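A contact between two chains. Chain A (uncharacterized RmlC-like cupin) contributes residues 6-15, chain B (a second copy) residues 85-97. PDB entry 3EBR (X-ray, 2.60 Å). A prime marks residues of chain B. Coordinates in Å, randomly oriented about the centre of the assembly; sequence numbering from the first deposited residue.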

ATOM      1  N   SER A   6      -8.485 -16.054 -11.500  1.00 62.53           N
ATOM      2  CA  SER A   6      -7.101 -16.526 -11.640  1.00 63.18           C
ATOM      3  C   SER A   6      -6.170 -16.148 -10.454  1.00 63.95           C
ATOM      4  O   SER A   6      -5.133 -16.801 -10.299  1.00 65.46           O
ATOM      5  CB  SER A   6      -6.497 -16.000 -12.951  1.00 62.87           C
ATOM      6  N   ILE A   7      -6.503 -15.121  -9.643  1.00 63.65           N
ATOM      7  CA  ILE A   7      -5.647 -14.696  -8.486  1.00 62.84           C
ATOM      8  C   ILE A   7      -5.604 -15.700  -7.318  1.00 62.14           C
ATOM      9  O   ILE A   7      -6.651 -16.124  -6.823  1.00 61.20           O
ATOM     10  CB  ILE A   7      -6.000 -13.279  -7.908  1.00 62.85           C
ATOM     11  CG1 ILE A   7      -5.306 -12.154  -8.674  1.00 63.33           C
ATOM     12  CG2 ILE A   7      -5.482 -13.116  -6.485  1.00 61.46           C
ATOM     13  CD1 ILE A   7      -5.516 -12.112 -10.159  1.00 62.14           C
ATOM     14  N   ASN A   8      -4.384 -16.057  -6.890  1.00 61.54           N
ATOM     15  CA  ASN A   8      -4.161 -17.001  -5.795  1.00 60.67           C
ATOM     16  C   ASN A   8      -2.721 -16.870  -5.240  1.00 59.54           C
ATOM     17  O   ASN A   8      -1.882 -16.157  -5.824  1.00 59.32           O
ATOM     18  CB  ASN A   8      -4.445 -18.436  -6.300  1.00 61.04           C
ATOM     19  CG  ASN A   8      -4.743 -19.443  -5.186  1.00 61.64           C
ATOM     20  OD1 ASN A   8      -4.773 -19.114  -3.989  1.00 54.92           O
ATOM     21  ND2 ASN A   8      -4.979 -20.688  -5.592  1.00 66.57           N
ATOM     22  N   THR A   9      -2.456 -17.502  -4.095  1.00 57.42           N
ATOM     23  CA  THR A   9      -1.136 -17.513  -3.477  1.00 55.07           C
ATOM     24  C   THR A   9      -0.164 -18.328  -4.328  1.00 53.90           C
ATOM     25  O   THR A   9      -0.410 -19.516  -4.593  1.00 54.20           O
ATOM     26  CB  THR A   9      -1.203 -18.098  -2.074  1.00 54.66           C
ATOM     27  OG1 THR A   9      -2.072 -17.268  -1.310  1.00 54.49           O
ATOM     28  CG2 THR A   9       0.178 -18.153  -1.411  1.00 52.59           C
ATOM     29  N   GLY A  10       0.905 -17.660  -4.767  1.00 51.72           N
ATOM     30  CA  GLY A  10       1.955 -18.242  -5.588  1.00 49.98           C
ATOM     31  C   GLY A  10       3.264 -18.361  -4.831  1.00 48.60           C
ATOM     32  O   GLY A  10       3.423 -17.852  -3.715  1.00 47.12           O
ATOM     33  N   CYS A  11       4.200 -19.040  -5.478  1.00 48.12           N
ATOM     34  CA  CYS A  11       5.522 -19.287  -4.947  1.00 47.04           C
ATOM     35  C   CYS A  11       6.503 -19.444  -6.086  1.00 45.65           C
ATOM     36  O   CYS A  11       6.263 -20.265  -6.965  1.00 44.77           O
ATOM     37  CB  CYS A  11       5.514 -20.567  -4.127  1.00 47.18           C
ATOM     38  SG  CYS A  11       7.137 -21.041  -3.528  1.00 48.73           S
ATOM     39  N   LEU A  12       7.581 -18.656  -6.068  1.00 45.19           N
ATOM     40  CA  LEU A  12       8.635 -18.702  -7.080  1.00 44.20           C
ATOM     41  C   LEU A  12       9.891 -19.118  -6.336  1.00 43.55           C
ATOM     42  O   LEU A  12      10.367 -18.381  -5.461  1.00 41.17           O
ATOM     43  CB  LEU A  12       8.787 -17.351  -7.773  1.00 44.86           C
ATOM     44  CG  LEU A  12       9.773 -17.215  -8.934  1.00 45.27           C
ATOM     45  CD1 LEU A  12       9.533 -18.240 -10.042  1.00 42.59           C
ATOM     46  CD2 LEU A  12       9.676 -15.804  -9.487  1.00 44.20           C
ATOM     47  N   ASP A  13      10.407 -20.304  -6.669  1.00 44.42           N
ATOM     48  CA  ASP A  13      11.587 -20.854  -6.008  1.00 44.85           C
ATOM     49  C   ASP A  13      12.832 -20.103  -6.496  1.00 43.95           C
ATOM     50  O   ASP A  13      12.829 -19.532  -7.591  1.00 43.24           O
ATOM     51  CB  ASP A  13      11.707 -22.365  -6.272  1.00 45.56           C
ATOM     52  CG  ASP A  13      12.481 -23.087  -5.182  1.00 49.14           C
ATOM     53  OD1 ASP A  13      11.969 -23.145  -4.036  1.00 53.22           O
ATOM     54  OD2 ASP A  13      13.543 -23.663  -5.481  1.00 49.56           O
ATOM     55  N   GLY A  14      13.874 -20.088  -5.668  1.00 44.30           N
ATOM     56  CA  GLY A  14      15.137 -19.408  -5.984  1.00 45.37           C
ATOM     57  C   GLY A  14      15.771 -19.726  -7.335  1.00 46.06           C
ATOM     58  O   GLY A  14      16.273 -18.827  -8.002  1.00 46.41           O
ATOM     59  N   ASN A  15      15.690 -20.989  -7.747  1.00 46.79           N
ATOM     60  CA  ASN A  15      16.250 -21.441  -9.047  1.00 48.30           C
ATOM     61  C   ASN A  15      15.168 -21.597 -10.181  1.00 48.65           C
ATOM     62  O   ASN A  15      15.347 -22.408 -11.088  1.00 49.83           O
ATOM     63  CB  ASN A  15      17.245 -22.647  -8.869  1.00 49.06           C
ATOM     64  CG  ASN A  15      16.730 -23.742  -7.964  1.00 49.10           C
ATOM     65  OD1 ASN A  15      15.541 -23.828  -7.689  1.00 56.00           O
ATOM     66  ND2 ASN A  15      17.640 -24.566  -7.469  1.00 46.26           N
TER
ATOM     67  N   GLY B  85      15.586 -19.348  -0.098  1.00 38.92           N
ATOM     68  CA  GLY B  85      15.818 -18.519  -1.286  1.00 39.14           C
ATOM     69  C   GLY B  85      14.573 -18.258  -2.133  1.00 39.63           C
ATOM     70  O   GLY B  85      14.658 -17.540  -3.133  1.00 39.97           O
ATOM     71  N   SER B  86      13.422 -18.823  -1.742  1.00 40.09           N
ATOM     72  CA  SER B  86      12.168 -18.637  -2.463  1.00 39.91           C
ATOM     73  C   SER B  86      11.407 -17.462  -1.882  1.00 40.19           C
ATOM     74  O   SER B  86      11.743 -16.970  -0.802  1.00 40.06           O
ATOM     75  CB  SER B  86      11.291 -19.881  -2.362  1.00 39.89           C
ATOM     76  OG  SER B  86      10.885 -20.114  -1.031  1.00 39.36           O
ATOM     77  N   VAL B  87      10.396 -17.026  -2.635  1.00 41.03           N
ATOM     78  CA  VAL B  87       9.496 -15.943  -2.266  1.00 41.08           C
ATOM     79  C   VAL B  87       8.063 -16.424  -2.468  1.00 41.26           C
ATOM     80  O   VAL B  87       7.737 -16.899  -3.555  1.00 40.85           O
ATOM     81  CB  VAL B  87       9.707 -14.650  -3.090  1.00 41.44           C
ATOM     82  CG1 VAL B  87       8.622 -13.606  -2.758  1.00 39.81           C
ATOM     83  CG2 VAL B  87      11.061 -14.079  -2.830  1.00 39.11           C
ATOM     84  N   VAL B  88       7.250 -16.353  -1.413  1.00 42.98           N
ATOM     85  CA  VAL B  88       5.828 -16.706  -1.451  1.00 44.78           C
ATOM     86  C   VAL B  88       5.045 -15.398  -1.263  1.00 46.72           C
ATOM     87  O   VAL B  88       5.397 -14.611  -0.395  1.00 46.83           O
ATOM     88  CB  VAL B  88       5.425 -17.737  -0.372  1.00 44.63           C
ATOM     89  CG1 VAL B  88       3.900 -17.931  -0.350  1.00 46.39           C
ATOM     90  CG2 VAL B  88       6.128 -19.059  -0.598  1.00 39.15           C
ATOM     91  N   TYR B  89       4.016 -15.176  -2.081  1.00 50.13           N
ATOM     92  CA  TYR B  89       3.175 -13.984  -2.012  1.00 52.70           C
ATOM     93  C   TYR B  89       1.725 -14.424  -1.783  1.00 52.61           C
ATOM     94  O   TYR B  89       1.069 -14.861  -2.728  1.00 51.09           O
ATOM     95  CB  TYR B  89       3.307 -13.149  -3.299  1.00 55.97           C
ATOM     96  CG  TYR B  89       2.833 -11.689  -3.173  1.00 62.39           C
ATOM     97  CD1 TYR B  89       1.463 -11.348  -3.102  1.00 62.69           C
ATOM     98  CD2 TYR B  89       3.770 -10.638  -3.168  1.00 63.41           C
ATOM     99  CE1 TYR B  89       1.051 -10.006  -2.993  1.00 58.67           C
ATOM    100  CE2 TYR B  89       3.366  -9.302  -3.064  1.00 65.57           C
ATOM    101  CZ  TYR B  89       2.009  -8.996  -2.967  1.00 64.90           C
ATOM    102  OH  TYR B  89       1.640  -7.676  -2.879  1.00 65.98           O
ATOM    103  N   GLU B  90       1.255 -14.355  -0.528  1.00 53.52           N
ATOM    104  CA  GLU B  90      -0.126 -14.694  -0.187  1.00 54.64           C
ATOM    105  C   GLU B  90      -1.015 -13.466  -0.512  1.00 52.13           C
ATOM    106  O   GLU B  90      -0.641 -12.339  -0.176  1.00 52.15           O
ATOM    107  CB  GLU B  90      -0.349 -15.062   1.293  1.00 54.88           C
ATOM    108  CG  GLU B  90       0.570 -16.069   2.024  1.00 60.37           C
ATOM    109  CD  GLU B  90       0.024 -16.458   3.446  1.00 61.26           C
ATOM    110  OE1 GLU B  90      -1.146 -16.863   3.577  1.00 73.03           O
ATOM    111  OE2 GLU B  90       0.797 -16.477   4.433  1.00 75.48           O
ATOM    112  N   THR B  91      -2.173 -13.675  -1.142  1.00 49.32           N
ATOM    113  CA  THR B  91      -3.123 -12.591  -1.486  1.00 47.27           C
ATOM    114  C   THR B  91      -4.278 -12.501  -0.472  1.00 45.35           C
ATOM    115  O   THR B  91      -4.545 -13.447   0.245  1.00 45.16           O
ATOM    116  CB  THR B  91      -3.673 -12.759  -2.905  1.00 46.72           C
ATOM    117  OG1 THR B  91      -4.205 -14.078  -3.056  1.00 50.89           O
ATOM    118  CG2 THR B  91      -2.572 -12.563  -3.923  1.00 45.97           C
ATOM    119  N   ALA B  92      -4.960 -11.357  -0.454  1.00 44.22           N
ATOM    120  CA  ALA B  92      -6.084 -11.059   0.468  1.00 43.02           C
ATOM    121  C   ALA B  92      -7.229 -12.094   0.587  1.00 42.41           C
ATOM    122  O   ALA B  92      -7.523 -12.814  -0.368  1.00 42.65           O
ATOM    123  CB  ALA B  92      -6.668  -9.688   0.115  1.00 42.32           C
ATOM    124  N   SER B  93      -7.805 -12.158   1.795  1.00 41.95           N
ATOM    125  CA  SER B  93      -8.941 -13.018   2.182  1.00 42.52           C
ATOM    126  C   SER B  93      -8.847 -14.493   1.761  1.00 42.47           C
ATOM    127  O   SER B  93      -9.790 -15.051   1.221  1.00 43.72           O
ATOM    128  CB  SER B  93     -10.236 -12.376   1.657  1.00 42.22           C
ATOM    129  OG  SER B  93     -10.315 -11.029   2.097  1.00 46.96           O
ATOM    130  N   THR B  94      -7.694 -15.096   2.008  1.00 43.47           N
ATOM    131  CA  THR B  94      -7.426 -16.498   1.681  1.00 44.20           C
ATOM    132  C   THR B  94      -7.061 -17.246   2.967  1.00 45.01           C
ATOM    133  O   THR B  94      -6.578 -16.632   3.934  1.00 45.06           O
ATOM    134  CB  THR B  94      -6.333 -16.611   0.615  1.00 44.39           C
ATOM    135  OG1 THR B  94      -5.158 -15.942   1.071  1.00 43.23           O
ATOM    136  CG2 THR B  94      -6.808 -15.970  -0.688  1.00 42.88           C
ATOM    137  N   ARG B  95      -7.292 -18.565   2.950  1.00 45.38           N
ATOM    138  CA  ARG B  95      -7.058 -19.465   4.091  1.00 45.62           C
ATOM    139  C   ARG B  95      -5.895 -20.416   3.830  1.00 45.95           C
ATOM    140  O   ARG B  95      -5.806 -20.999   2.748  1.00 46.22           O
ATOM    141  CB  ARG B  95      -8.354 -20.209   4.415  1.00 45.68           C
ATOM    142  CG  ARG B  95      -9.397 -19.253   4.965  1.00 47.53           C
ATOM    143  CD  ARG B  95     -10.769 -19.828   5.098  1.00 52.47           C
ATOM    144  NE  ARG B  95     -11.693 -18.801   5.594  1.00 55.49           N
ATOM    145  CZ  ARG B  95     -13.017 -18.932   5.713  1.00 55.74           C
ATOM    146  NH1 ARG B  95     -13.655 -20.075   5.414  1.00 58.02           N
ATOM    147  NH2 ARG B  95     -13.721 -17.891   6.167  1.00 57.69           N
ATOM    148  N   HIS B  96      -5.006 -20.547   4.818  1.00 46.77           N
ATOM    149  CA  HIS B  96      -3.809 -21.384   4.728  1.00 47.56           C
ATOM    150  C   HIS B  96      -3.413 -22.066   6.025  1.00 47.51           C
ATOM    151  O   HIS B  96      -3.518 -21.455   7.087  1.00 46.86           O
ATOM    152  CB  HIS B  96      -2.626 -20.527   4.316  1.00 48.49           C
ATOM    153  CG  HIS B  96      -2.724 -19.996   2.931  1.00 52.05           C
ATOM    154  ND1 HIS B  96      -3.028 -18.680   2.671  1.00 57.92           N
ATOM    155  CD2 HIS B  96      -2.652 -20.617   1.730  1.00 55.49           C
ATOM    156  CE1 HIS B  96      -3.091 -18.502   1.365  1.00 59.12           C
ATOM    157  NE2 HIS B  96      -2.867 -19.661   0.769  1.00 56.52           N
ATOM    158  N   THR B  97      -2.883 -23.289   5.902  1.00 47.48           N
ATOM    159  CA  THR B  97      -2.416 -24.114   7.008  1.00 47.23           C
ATOM    160  C   THR B  97      -0.915 -24.326   6.773  1.00 48.49           C
ATOM    161  O   THR B  97      -0.531 -25.265   6.061  1.00 48.50           O
ATOM    162  CB  THR B  97      -3.147 -25.457   7.063  1.00 46.89           C
ATOM    163  OG1 THR B  97      -4.543 -25.217   7.174  1.00 43.96           O
ATOM    164  CG2 THR B  97      -2.676 -26.272   8.265  1.00 44.64           C
TER
HETATM  165  O   HOH W   1       0.590 -14.734  -5.521  1.00 66.80           O

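How does the chain A segment approach its partner? It comes in as loop, and Ile7 sets CG2 3.8 Å from OG1 of Thr91′, a van der Waals contact. Asn8 turns its CA-to-CB bond away from chain B, and its side chain serves its own chain instead: Thr9 N donates to Asn8 OD1 at 2.8 Å, bracing the backbone just before the strand begins.

What does Thr9 meet? It is buried among several chain B residues. Its OG1 lies at the edge of the His96′ ring, near the ring plane, 3.1 Å from His96′ CE1, and also packs 3.4 Å from Glu90′ CA. Its methyl, CG2, rests 3.9 Å from Val88′ CG1, so the small side chain offers both polar and apolar surface.

How do the backbones join? Residues 10-12 run antiparallel to strand 87′-90′, their directions 165° apart, which extends a β-sheet across the chain boundary. Gly10 pairs with Tyr89′ through Tyr89′ N to Gly10 O, 3.2 Å, and a weak return bond from Gly10 N to Tyr89′ O, 3.5 Å. A water reinforces this stretched end, accepting from Gly10 N at 3.0 Å and donating to Tyr89′ O at 2.8 Å and to Asn8 O at 2.9 Å. Cys11 and Val88′ form the non-hydrogen-bonded pair; their side chains share a face, and SG touches Val88′ CG2 at 3.7 Å. Leu12 restores the bonding: Leu12 N to Val87′ O and Val87′ N to Leu12 O are both 3.1 Å and nearly straight.

How does the contact end? Beyond the strand, Asp13 OD1 lies 3.7 Å from Ser86′ CB. Two glycines then come close, with Gly14 CA 3.4 Å from Gly85′ O; a β-carbon on Gly14 would sit tightly against that same oxygen.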